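Local coordinates for UPF0303 protein YBR137W (Saccharomyces cerevisiae, PDB 4CLC) that is of unknown function but is a cytoplasmic member of the UPF0303 family with an HbpS-like region of the GAF clan, named after haem-degrading relatives, at residues 20-25 and 101-106; 27-32 and 159-164; 60-65 and 90-95; 133-136 and 141-144. All coordinates share one frame; numbering follows the deposited sequence.

All four contacts are buried or largely so, yet their chemistry changes with their place in the fold. Contacts 1 and 2 are apolar: contact 1 joins two short helices, 19-26 and 102-107, and contact 2 sets the chain that follows helix 19-26 against helix 153-168. Contact 3 is polar, a lysine of helix 84-98 pairing at long range with an aspartate of strand 60-64 and through a water with a serine. Contact 4 lies farthest from the centre of the chain and combines one good and two weak backbone hydrogen bonds with side-chain packing. Contacts 2, 3 and 4 share one sheet, with Cys29 and Leu31 pairing directly with Gln135; contact 1 touches contacts 2 and 3.

Contact 1 (20-25 and 101-106); sequences EQLEDM and SSFYMG. Unlike the reference sequence in segment 20-25: Gln21 (reference Glu).
Phe103 is where segment 101-106 first meets segment 20-25, and its partner is Leu22. The phenyl ring is swung away from its own backbone N (chi1 173°) and reaches toward the leucine, and the two side chains cross at about a right angle. Leu22 CD1 comes in obliquely, 3.6 Å from Phe103 CE2, while the second methyl, Leu22 CD2, lies in the ring plane at its edge, 3.9 Å from the same Phe103 CE2. Both leucine methyls thus gather at the CE2 corner of the ring. Tyr104 follows and takes the base of the same side chain: its ring edge is turned to helix 20-25, with Tyr104 CD2 3.8 Å from Leu22 CB. Glu23 borders that ring through its backbone and CB, its CB 4.2 Å from Tyr104 CE2, at the more exposed margin of the contact. No hydrogen bond crosses between the segments; the contact is apolar packing. The two helix segments run nearly antiparallel, 174° apart, with axes 10.2 Å from each other. Around them, Phe103 stacks on His157 of helix 153-168 and Tyr104 on His100, while Leu12 of helix 6-13 touches both Leu22 and Phe103.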
loop_
_atom_site.group_PDB
_atom_site.type_symbol
_atom_site.label_atom_id
_atom_site.label_comp_id
_atom_site.label_asym_id
_atom_site.label_seq_id
_atom_site.Cartn_x
_atom_site.Cartn_y
_atom_site.Cartn_z
ATOM N N GLU D 20 -27.191 -23.162 -18.559
ATOM C CA GLU D 20 -28.609 -22.830 -18.472
ATOM C C GLU D 20 -29.284 -23.782 -17.495
ATOM O O GLU D 20 -30.287 -23.428 -16.881
ATOM C CB GLU D 20 -29.273 -22.883 -19.830
ATOM N N GLN D 21 -28.728 -24.980 -17.328
ATOM C CA GLN D 21 -29.258 -25.881 -16.313
ATOM C C GLN D 21 -28.918 -25.315 -14.942
ATOM O O GLN D 21 -29.807 -25.108 -14.105
ATOM C CB GLN D 21 -28.702 -27.311 -16.455
ATOM C CG GLN D 21 -29.343 -28.330 -15.497
ATOM C CD GLN D 21 -29.365 -29.752 -16.055
ATOM O OE1 GLN D 21 -29.619 -30.721 -15.330
ATOM N NE2 GLN D 21 -29.104 -29.881 -17.352
ATOM N N LEU D 22 -27.627 -25.048 -14.742
ATOM C CA LEU D 22 -27.115 -24.468 -13.509
ATOM C C LEU D 22 -27.977 -23.280 -13.081
ATOM O O LEU D 22 -28.632 -23.313 -12.034
ATOM C CB LEU D 22 -25.648 -24.062 -13.689
ATOM C CG LEU D 22 -24.758 -25.302 -13.752
ATOM C CD1 LEU D 22 -23.284 -24.972 -13.716
ATOM C CD2 LEU D 22 -25.106 -26.297 -12.638
ATOM N N GLU D 23 -28.004 -22.248 -13.913
ATOM C CA GLU D 23 -28.750 -21.047 -13.595
ATOM C C GLU D 23 -30.193 -21.377 -13.202
ATOM O O GLU D 23 -30.760 -20.718 -12.330
ATOM C CB GLU D 23 -28.712 -20.063 -14.777
ATOM C CG GLU D 23 -29.604 -18.830 -14.599
ATOM C CD GLU D 23 -29.495 -17.853 -15.758
ATOM O OE1 GLU D 23 -28.738 -18.158 -16.705
ATOM O OE2 GLU D 23 -30.161 -16.788 -15.726
ATOM N N ASP D 24 -30.771 -22.415 -13.812
ATOM C CA ASP D 24 -32.175 -22.754 -13.573
ATOM C C ASP D 24 -32.397 -23.242 -12.148
ATOM O O ASP D 24 -33.396 -22.895 -11.529
ATOM C CB ASP D 24 -32.663 -23.803 -14.576
ATOM C CG ASP D 24 -33.430 -23.191 -15.752
ATOM O OD1 ASP D 24 -33.648 -21.957 -15.773
ATOM O OD2 ASP D 24 -33.831 -23.956 -16.658
ATOM N N MET D 25 -31.463 -24.041 -11.635
ATOM C CA MET D 25 -31.507 -24.486 -10.237
ATOM C C MET D 25 -31.387 -23.281 -9.331
ATOM O O MET D 25 -32.181 -23.081 -8.399
ATOM C CB MET D 25 -30.378 -25.469 -9.911
ATOM C CG MET D 25 -30.500 -26.797 -10.571
ATOM S SD MET D 25 -28.875 -27.478 -10.902
ATOM C CE MET D 25 -28.384 -28.045 -9.287
ATOM N N SER D 101 -23.673 -18.726 -8.926
ATOM C CA SER D 101 -22.961 -19.592 -8.007
ATOM C C SER D 101 -21.479 -19.500 -8.298
ATOM O O SER D 101 -21.066 -19.241 -9.423
ATOM N N SER D 102 -20.654 -19.655 -7.278
ATOM C CA SER D 102 -19.238 -19.712 -7.531
ATOM C C SER D 102 -18.952 -20.934 -8.376
ATOM O O SER D 102 -17.888 -21.038 -8.986
ATOM C CB SER D 102 -18.446 -19.762 -6.231
ATOM O OG SER D 102 -18.667 -20.953 -5.505
ATOM N N PHE D 103 -19.893 -21.878 -8.385
ATOM C CA PHE D 103 -19.712 -23.117 -9.129
ATOM C C PHE D 103 -19.966 -22.932 -10.612
ATOM O O PHE D 103 -19.191 -23.378 -11.450
ATOM C CB PHE D 103 -20.627 -24.216 -8.613
ATOM C CG PHE D 103 -20.591 -25.443 -9.463
ATOM C CD1 PHE D 103 -19.508 -26.299 -9.405
ATOM C CD2 PHE D 103 -21.612 -25.716 -10.356
ATOM C CE1 PHE D 103 -19.455 -27.413 -10.202
ATOM C CE2 PHE D 103 -21.561 -26.821 -11.152
ATOM C CZ PHE D 103 -20.478 -27.670 -11.073
ATOM N N TYR D 104 -21.084 -22.290 -10.907
ATOM C CA TYR D 104 -21.413 -21.871 -12.253
ATOM C C TYR D 104 -20.246 -21.118 -12.846
ATOM O O TYR D 104 -19.844 -21.373 -13.974
ATOM C CB TYR D 104 -22.666 -21.010 -12.218
ATOM C CG TYR D 104 -23.025 -20.272 -13.479
ATOM C CD1 TYR D 104 -22.276 -19.191 -13.925
ATOM C CD2 TYR D 104 -24.171 -20.604 -14.184
ATOM C CE1 TYR D 104 -22.633 -18.495 -15.065
ATOM C CE2 TYR D 104 -24.542 -19.908 -15.330
ATOM C CZ TYR D 104 -23.767 -18.856 -15.767
ATOM O OH TYR D 104 -24.126 -18.158 -16.902
ATOM N N MET D 105 -19.698 -20.188 -12.078
ATOM C CA MET D 105 -18.629 -19.345 -12.576
ATOM C C MET D 105 -17.373 -20.159 -12.905
ATOM O O MET D 105 -16.609 -19.788 -13.793
ATOM C CB MET D 105 -18.326 -18.234 -11.566
ATOM C CG MET D 105 -19.358 -17.115 -11.588
ATOM S SD MET D 105 -19.474 -16.347 -13.204
ATOM C CE MET D 105 -21.133 -15.807 -13.201
ATOM N N GLY D 106 -17.171 -21.266 -12.199
ATOM C CA GLY D 106 -16.063 -22.161 -12.476
ATOM C C GLY D 106 -16.337 -23.016 -13.712
ATOM O O GLY D 106 -15.408 -23.464 -14.410
#

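Contact 2 (27-32 and 159-164); sequences KRCFLS and MAVSSL
Cys29, just before strand 30-31, makes the close contacts of its segment, and what it meets on helix 159-164 is apolar. Its thiol is set anti to its own carbonyl carbon (chi1 -55°), which sends SG toward the helix, where it rests 3.5 Å from Val161 CG1. The neighbouring CB is used as well: Cys29 CB lies 3.7 Å from Leu164 CG and equally far from Leu164 CD2, so that the leucine branch covers the flank of the cysteine while the valine methyl meets its sulfur. One helical turn thus presents two side chains, three residues apart, to a single small one. Replacing Leu164 with an alanine would probably leave Cys29 CB without its apolar cover and open a gap between the helix and the residues leading into strand 30-31.

Hydrogen bonds do not cross between the segments; they run within the helix and, from 27-32, to strand 131-136. On the helix, Met159 O accepts both Ser163 N, 3.1 Å away, and the hydroxyl Ser163 OG, which arrive from opposite faces of the carbonyl plane, so the serine returns its polar group to its own helix. On the other side, backbone bonds join Cys29 and Leu31 to Gln135.

Leu164 also reaches Val132 of that strand and Leu42 of helix 36-53. The arrangement is that of an alpha/beta fold in which a C-terminal helix packs across a mixed sheet, here meeting the residue that leads into strand 30-31, outermost of the sheet within this chain, in keeping with the GAF-clan relationship of the family.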
loop_
_atom_site.group_PDB
_atom_site.type_symbol
_atom_site.label_atom_id
_atom_site.label_comp_id
_atom_site.label_asym_id
_atom_site.label_seq_id
_atom_site.Cartn_x
_atom_site.Cartn_y
_atom_site.Cartn_z
ATOM N N LYS D 27 -31.775 -20.071 -9.920
ATOM C CA LYS D 27 -32.924 -19.154 -9.970
ATOM C C LYS D 27 -34.092 -19.641 -9.111
ATOM O O LYS D 27 -35.052 -18.906 -8.866
ATOM C CB LYS D 27 -33.393 -18.953 -11.444
ATOM N N ARG D 28 -34.034 -20.902 -8.694
ATOM C CA ARG D 28 -35.110 -21.476 -7.904
ATOM C C ARG D 28 -34.881 -21.247 -6.414
ATOM O O ARG D 28 -35.838 -21.313 -5.632
ATOM C CB ARG D 28 -35.260 -22.984 -8.204
ATOM N N CYS D 29 -33.649 -20.890 -6.022
ATOM C CA CYS D 29 -33.360 -20.760 -4.597
ATOM C C CYS D 29 -33.731 -19.380 -4.121
ATOM O O CYS D 29 -32.915 -18.467 -4.160
ATOM C CB CYS D 29 -31.880 -20.935 -4.307
ATOM S SG CYS D 29 -31.101 -22.410 -4.881
ATOM N N PHE D 30 -34.911 -19.268 -3.530
ATOM C CA PHE D 30 -35.407 -17.966 -3.160
ATOM C C PHE D 30 -36.398 -18.039 -2.020
ATOM O O PHE D 30 -37.144 -18.997 -1.887
ATOM C CB PHE D 30 -36.021 -17.260 -4.373
ATOM C CG PHE D 30 -37.403 -17.720 -4.736
ATOM C CD1 PHE D 30 -37.589 -18.775 -5.614
ATOM C CD2 PHE D 30 -38.523 -17.067 -4.235
ATOM C CE1 PHE D 30 -38.868 -19.189 -5.973
ATOM C CE2 PHE D 30 -39.804 -17.474 -4.586
ATOM C CZ PHE D 30 -39.976 -18.537 -5.461
ATOM N N LEU D 31 -36.392 -16.995 -1.208
ATOM C CA LEU D 31 -37.229 -16.917 -0.038
ATOM C C LEU D 31 -38.176 -15.763 -0.247
ATOM O O LEU D 31 -37.907 -14.877 -1.054
ATOM C CB LEU D 31 -36.383 -16.723 1.210
ATOM C CG LEU D 31 -35.206 -17.699 1.221
ATOM C CD1 LEU D 31 -34.199 -17.384 2.328
ATOM C CD2 LEU D 31 -35.753 -19.100 1.360
ATOM N N SER D 32 -39.306 -15.789 0.439
ATOM C CA SER D 32 -40.231 -14.683 0.334
ATOM C C SER D 32 -40.003 -13.702 1.457
ATOM O O SER D 32 -40.644 -12.659 1.486
ATOM C CB SER D 32 -41.682 -15.178 0.344
ATOM O OG SER D 32 -42.042 -15.747 -0.913
ATOM N N MET D 159 -25.093 -29.312 -1.792
ATOM C CA MET D 159 -25.631 -29.129 -0.448
ATOM C C MET D 159 -26.247 -27.753 -0.320
ATOM O O MET D 159 -27.369 -27.600 0.181
ATOM C CB MET D 159 -24.556 -29.307 0.622
ATOM C CG MET D 159 -24.604 -30.652 1.383
ATOM S SD MET D 159 -26.172 -31.108 2.168
ATOM C CE MET D 159 -26.828 -29.535 2.728
ATOM N N ALA D 160 -25.516 -26.759 -0.816
ATOM C CA ALA D 160 -26.002 -25.391 -0.837
ATOM C C ALA D 160 -27.340 -25.278 -1.533
ATOM O O ALA D 160 -28.298 -24.831 -0.933
ATOM C CB ALA D 160 -24.996 -24.490 -1.505
ATOM N N VAL D 161 -27.408 -25.717 -2.788
ATOM C CA VAL D 161 -28.607 -25.509 -3.607
ATOM C C VAL D 161 -29.797 -26.339 -3.124
ATOM O O VAL D 161 -30.958 -25.896 -3.156
ATOM C CB VAL D 161 -28.352 -25.853 -5.097
ATOM C CG1 VAL D 161 -29.501 -25.359 -5.954
ATOM C CG2 VAL D 161 -27.055 -25.243 -5.589
ATOM N N SER D 162 -29.495 -27.552 -2.683
ATOM C CA SER D 162 -30.530 -28.497 -2.316
ATOM C C SER D 162 -31.249 -28.015 -1.069
ATOM O O SER D 162 -32.486 -27.875 -1.050
ATOM C CB SER D 162 -29.923 -29.869 -2.068
ATOM O OG SER D 162 -28.777 -30.062 -2.867
ATOM N N SER D 163 -30.455 -27.756 -0.028
ATOM C CA SER D 163 -30.988 -27.362 1.274
ATOM C C SER D 163 -31.557 -25.962 1.218
ATOM O O SER D 163 -32.444 -25.613 1.982
ATOM C CB SER D 163 -29.915 -27.457 2.357
ATOM O OG SER D 163 -28.798 -26.685 2.020
ATOM N N LEU D 164 -31.059 -25.162 0.293
ATOM C CA LEU D 164 -31.610 -23.842 0.080
ATOM C C LEU D 164 -33.021 -23.952 -0.511
ATOM O O LEU D 164 -33.940 -23.272 -0.067
ATOM C CB LEU D 164 -30.686 -23.056 -0.835
ATOM C CG LEU D 164 -30.697 -21.548 -0.847
ATOM C CD1 LEU D 164 -30.733 -21.012 0.576
ATOM C CD2 LEU D 164 -29.425 -21.163 -1.528
#

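Contact 3 (60-65 and 90-95); sequences AIDISL and RKKKTA
Lys92 leaves its helix extended, its first torsion at -180° placing CG opposite the backbone N, and then bends at the third and fourth torsions, which carries its chain alongside Ser64 and turns NZ toward Asp62. On the strand, Asp62 and Ser64 are two residues apart and so point from the same face, both toward the helix; the aspartate, its carboxylate likewise directed away from its own N (chi1 -172°), crosses the lysine at about a right angle.

The aliphatic part does the closest packing: Lys92 CD lies 3.8 Å from Ser64 CB. At the charged end Lys92 NZ and Asp62 OD1 form a salt bridge, a long one at 3.9 Å. Ser64 OG donates to that same oxygen, Asp62 OD1, linking the two strand side chains; the modelled distance is very short and its exact length doubtful. A water accepts from Lys92 NZ at 3.0 Å and donates to Ser64 OG at 2.9 Å, bridging ammonium and hydroxyl with the carboxylate next to both. Gln89 OE1, one turn back on the helix, also bonds Lys92 NZ, and Arg73 of strand 70-75 forms a salt bridge with the other carboxylate oxygen, Asp62 OD2. A leucine in place of Lys92 would probably leave the water without its donor and Asp62 leaning on Arg73 for its charge balance.

Lys92 therefore meets Asp62 and Ser64 through a buried polar network. Asp62 has a cation at each carboxylate oxygen, the lysine at long range, which is likely to stabilise its negative charge; the ammonium is solvated by Gln89 and the water, with Asp62 probably giving long-range compensation.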
loop_
_atom_site.group_PDB
_atom_site.type_symbol
_atom_site.label_atom_id
_atom_site.label_comp_id
_atom_site.label_asym_id
_atom_site.label_seq_id
_atom_site.Cartn_x
_atom_site.Cartn_y
_atom_site.Cartn_z
ATOM N N ALA D 60 -17.674 -25.580 6.849
ATOM C CA ALA D 60 -17.949 -24.224 7.286
ATOM C C ALA D 60 -19.160 -23.704 6.523
ATOM O O ALA D 60 -19.288 -23.933 5.333
ATOM C CB ALA D 60 -16.741 -23.339 7.085
ATOM N N ILE D 61 -20.057 -23.024 7.224
ATOM C CA ILE D 61 -21.288 -22.528 6.640
ATOM C C ILE D 61 -21.448 -21.035 6.908
ATOM O O ILE D 61 -21.405 -20.626 8.055
ATOM C CB ILE D 61 -22.504 -23.288 7.207
ATOM C CG1 ILE D 61 -22.385 -24.778 6.900
ATOM C CG2 ILE D 61 -23.796 -22.726 6.668
ATOM C CD1 ILE D 61 -23.356 -25.622 7.674
ATOM N N ASP D 62 -21.638 -20.226 5.866
ATOM C CA ASP D 62 -21.808 -18.791 6.050
ATOM C C ASP D 62 -23.129 -18.243 5.469
ATOM O O ASP D 62 -23.623 -18.705 4.437
ATOM C CB ASP D 62 -20.618 -18.041 5.435
ATOM C CG ASP D 62 -20.621 -16.542 5.770
ATOM O OD1 ASP D 62 -21.227 -15.755 5.008
ATOM O OD2 ASP D 62 -20.000 -16.154 6.794
ATOM N N ILE D 63 -23.711 -17.255 6.134
ATOM C CA ILE D 63 -24.759 -16.469 5.499
ATOM C C ILE D 63 -24.404 -15.012 5.711
ATOM O O ILE D 63 -24.312 -14.562 6.849
ATOM C CB ILE D 63 -26.166 -16.771 6.063
ATOM C CG1 ILE D 63 -26.508 -18.245 5.864
ATOM C CG2 ILE D 63 -27.222 -15.881 5.404
ATOM C CD1 ILE D 63 -27.831 -18.642 6.467
ATOM N N SER D 64 -24.177 -14.284 4.620
ATOM C CA SER D 64 -23.808 -12.888 4.709
ATOM C C SER D 64 -24.660 -12.057 3.773
ATOM O O SER D 64 -25.247 -12.567 2.831
ATOM C CB SER D 64 -22.329 -12.696 4.387
ATOM O OG SER D 64 -21.496 -13.332 5.341
ATOM N N LEU D 65 -24.745 -10.766 4.039
ATOM C CA LEU D 65 -25.428 -9.873 3.135
ATOM C C LEU D 65 -24.443 -9.503 2.056
ATOM O O LEU D 65 -23.249 -9.740 2.217
ATOM C CB LEU D 65 -25.937 -8.646 3.874
ATOM C CG LEU D 65 -26.982 -8.879 4.947
ATOM C CD1 LEU D 65 -27.447 -7.550 5.493
ATOM C CD2 LEU D 65 -28.131 -9.654 4.359
ATOM N N ARG D 90 -13.475 -15.948 -0.404
ATOM C CA ARG D 90 -13.193 -16.018 -1.823
ATOM C C ARG D 90 -14.378 -16.538 -2.663
ATOM O O ARG D 90 -14.636 -16.016 -3.760
ATOM C CB ARG D 90 -11.951 -16.861 -2.040
ATOM C CG ARG D 90 -10.739 -16.294 -1.364
ATOM C CD ARG D 90 -9.515 -17.116 -1.614
ATOM N NE ARG D 90 -9.298 -17.308 -3.045
ATOM C CZ ARG D 90 -9.372 -18.484 -3.666
ATOM N NH1 ARG D 90 -9.635 -19.593 -2.988
ATOM N NH2 ARG D 90 -9.174 -18.547 -4.968
ATOM N N LYS D 91 -15.118 -17.529 -2.168
ATOM C CA LYS D 91 -16.264 -18.002 -2.938
ATOM C C LYS D 91 -17.355 -16.938 -2.983
ATOM O O LYS D 91 -17.865 -16.598 -4.057
ATOM C CB LYS D 91 -16.829 -19.297 -2.363
ATOM C CG LYS D 91 -15.903 -20.483 -2.466
ATOM C CD LYS D 91 -16.616 -21.762 -2.098
ATOM C CE LYS D 91 -15.637 -22.901 -1.858
ATOM N NZ LYS D 91 -16.358 -24.143 -1.423
ATOM N N LYS D 92 -17.694 -16.424 -1.801
ATOM C CA LYS D 92 -18.726 -15.407 -1.612
ATOM C C LYS D 92 -18.447 -14.209 -2.493
ATOM O O LYS D 92 -19.349 -13.672 -3.133
ATOM C CB LYS D 92 -18.790 -14.978 -0.137
ATOM C CG LYS D 92 -19.833 -13.933 0.167
ATOM C CD LYS D 92 -19.901 -13.576 1.636
ATOM C CE LYS D 92 -18.593 -13.087 2.163
ATOM N NZ LYS D 92 -18.164 -13.966 3.279
ATOM N N LYS D 93 -17.184 -13.806 -2.531
ATOM C CA LYS D 93 -16.801 -12.637 -3.289
ATOM C C LYS D 93 -17.142 -12.836 -4.765
ATOM O O LYS D 93 -17.836 -12.001 -5.365
ATOM C CB LYS D 93 -15.311 -12.317 -3.101
ATOM C CG LYS D 93 -14.991 -10.905 -3.562
ATOM C CD LYS D 93 -13.613 -10.421 -3.178
ATOM C CE LYS D 93 -13.457 -8.932 -3.517
ATOM N NZ LYS D 93 -12.399 -8.243 -2.709
ATOM N N THR D 94 -16.676 -13.946 -5.340
ATOM C CA THR D 94 -17.006 -14.284 -6.719
ATOM C C THR D 94 -18.515 -14.261 -6.941
ATOM O O THR D 94 -19.002 -13.526 -7.797
ATOM C CB THR D 94 -16.484 -15.667 -7.118
ATOM O OG1 THR D 94 -15.050 -15.708 -7.054
ATOM C CG2 THR D 94 -16.934 -15.986 -8.504
ATOM N N ALA D 95 -19.257 -15.030 -6.146
ATOM C CA ALA D 95 -20.712 -15.105 -6.291
ATOM C C ALA D 95 -21.434 -13.758 -6.268
ATOM O O ALA D 95 -22.288 -13.523 -7.118
ATOM C CB ALA D 95 -21.288 -15.993 -5.226
HETATM O O HOH W 1 -18.744 -12.944 6.082
#

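Contact 4 (133-136 and 141-144); sequences LIQS and YPYA
A classic beta bulge sets the geometry where Ile134 faces both Tyr143 and Ala144. Ile134 and Ala144 are an antiparallel hydrogen-bonded pair, and the main bond between them runs from Ile134 N to Ala144 O, 2.8 Å long and nearly straight at 173°, though the donor sits above the carbonyl plane. In return Ile134 O receives two weak bonds, from Tyr143 N at 2.7 Å and from Ala144 N at 3.4 Å; the extra residue in segment 141-144 is what gives this one oxygen two donors. Beside them Ile134 CD1 touches Ala144 CB at 4.1 Å, on the same face of the sheet.

The bulge belongs to the hairpin between strands 131-136 and 144-149, with the chain of 141-144 just settling into the sheet. Pro142 and Tyr143 pack against the first strand. Ser136 CB sits over one face of the Tyr143 ring, 3.4 Å from the centroid of that ring and only 10° off its normal, a CH-pi contact over the centre of the face. One residue earlier, Gln135 bends at its second torsion (chi2 70°), which brings its amide beside the proline: Gln135 NE2 is 3.5 Å from Pro142 CB, and the two side chains point the same way. Leu133 CB approaches the same Pro142 CB at 4.2 Å. Ile134 also packs on Leu31 of strand 30-31, the neighbour of strand 131-136 in the sheet, and Tyr141 packs against apolar side chains of two other chains of the ten-chain assembly.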
loop_
_atom_site.group_PDB
_atom_site.type_symbol
_atom_site.label_atom_id
_atom_site.label_comp_id
_atom_site.label_asym_id
_atom_site.label_seq_id
_atom_site.Cartn_x
_atom_site.Cartn_y
_atom_site.Cartn_z
ATOM N N LEU D 133 -25.974 -17.672 -4.140
ATOM C CA LEU D 133 -26.755 -16.522 -3.770
ATOM C C LEU D 133 -28.129 -16.951 -3.276
ATOM O O LEU D 133 -28.654 -17.983 -3.698
ATOM C CB LEU D 133 -26.894 -15.561 -4.948
ATOM C CG LEU D 133 -25.605 -14.921 -5.448
ATOM C CD1 LEU D 133 -25.858 -14.193 -6.752
ATOM C CD2 LEU D 133 -25.076 -13.975 -4.418
ATOM N N ILE D 134 -28.693 -16.157 -2.368
ATOM C CA ILE D 134 -30.058 -16.325 -1.909
ATOM C C ILE D 134 -30.927 -15.281 -2.588
ATOM O O ILE D 134 -30.867 -14.097 -2.249
ATOM C CB ILE D 134 -30.185 -16.165 -0.380
ATOM C CG1 ILE D 134 -29.284 -17.145 0.360
ATOM C CG2 ILE D 134 -31.631 -16.358 0.050
ATOM C CD1 ILE D 134 -29.404 -17.024 1.861
ATOM N N GLN D 135 -31.757 -15.728 -3.525
ATOM C CA GLN D 135 -32.583 -14.828 -4.333
ATOM C C GLN D 135 -33.834 -14.373 -3.611
ATOM O O GLN D 135 -34.324 -15.062 -2.717
ATOM C CB GLN D 135 -32.978 -15.506 -5.637
ATOM C CG GLN D 135 -32.512 -14.750 -6.839
ATOM C CD GLN D 135 -31.025 -14.810 -6.998
ATOM O OE1 GLN D 135 -30.438 -15.895 -7.046
ATOM N NE2 GLN D 135 -30.392 -13.644 -7.074
ATOM N N SER D 136 -34.347 -13.212 -4.001
ATOM C CA SER D 136 -35.577 -12.682 -3.418
ATOM C C SER D 136 -36.706 -12.741 -4.426
ATOM O O SER D 136 -36.524 -12.410 -5.604
ATOM C CB SER D 136 -35.388 -11.243 -2.953
ATOM O OG SER D 136 -36.606 -10.521 -3.016
ATOM N N TYR D 141 -32.625 -8.608 -7.333
ATOM C CA TYR D 141 -31.326 -8.682 -6.700
ATOM C C TYR D 141 -31.394 -9.506 -5.432
ATOM O O TYR D 141 -32.377 -9.432 -4.691
ATOM C CB TYR D 141 -30.826 -7.268 -6.444
ATOM C CG TYR D 141 -30.978 -6.430 -7.693
ATOM C CD1 TYR D 141 -30.054 -6.528 -8.728
ATOM C CD2 TYR D 141 -32.071 -5.574 -7.861
ATOM C CE1 TYR D 141 -30.197 -5.784 -9.880
ATOM C CE2 TYR D 141 -32.214 -4.823 -9.012
ATOM C CZ TYR D 141 -31.276 -4.937 -10.018
ATOM O OH TYR D 141 -31.404 -4.207 -11.166
ATOM N N PRO D 142 -30.338 -10.290 -5.179
ATOM C CA PRO D 142 -30.275 -11.307 -4.131
ATOM C C PRO D 142 -30.371 -10.742 -2.716
ATOM O O PRO D 142 -29.842 -9.658 -2.447
ATOM C CB PRO D 142 -28.908 -11.954 -4.356
ATOM C CG PRO D 142 -28.129 -10.951 -5.066
ATOM C CD PRO D 142 -29.080 -10.214 -5.935
ATOM N N TYR D 143 -31.056 -11.479 -1.838
ATOM C CA TYR D 143 -31.102 -11.171 -0.410
ATOM C C TYR D 143 -29.704 -11.230 0.196
ATOM O O TYR D 143 -29.286 -10.344 0.939
ATOM C CB TYR D 143 -32.014 -12.157 0.343
ATOM C CG TYR D 143 -33.482 -11.804 0.364
ATOM C CD1 TYR D 143 -33.889 -10.490 0.478
ATOM C CD2 TYR D 143 -34.466 -12.795 0.276
ATOM C CE1 TYR D 143 -35.231 -10.154 0.497
ATOM C CE2 TYR D 143 -35.809 -12.470 0.293
ATOM C CZ TYR D 143 -36.180 -11.144 0.410
ATOM O OH TYR D 143 -37.496 -10.773 0.432
ATOM N N ALA D 144 -29.001 -12.307 -0.111
ATOM C CA ALA D 144 -27.790 -12.653 0.601
ATOM C C ALA D 144 -27.027 -13.687 -0.200
ATOM O O ALA D 144 -27.326 -13.926 -1.353
ATOM C CB ALA D 144 -28.118 -13.173 1.979
#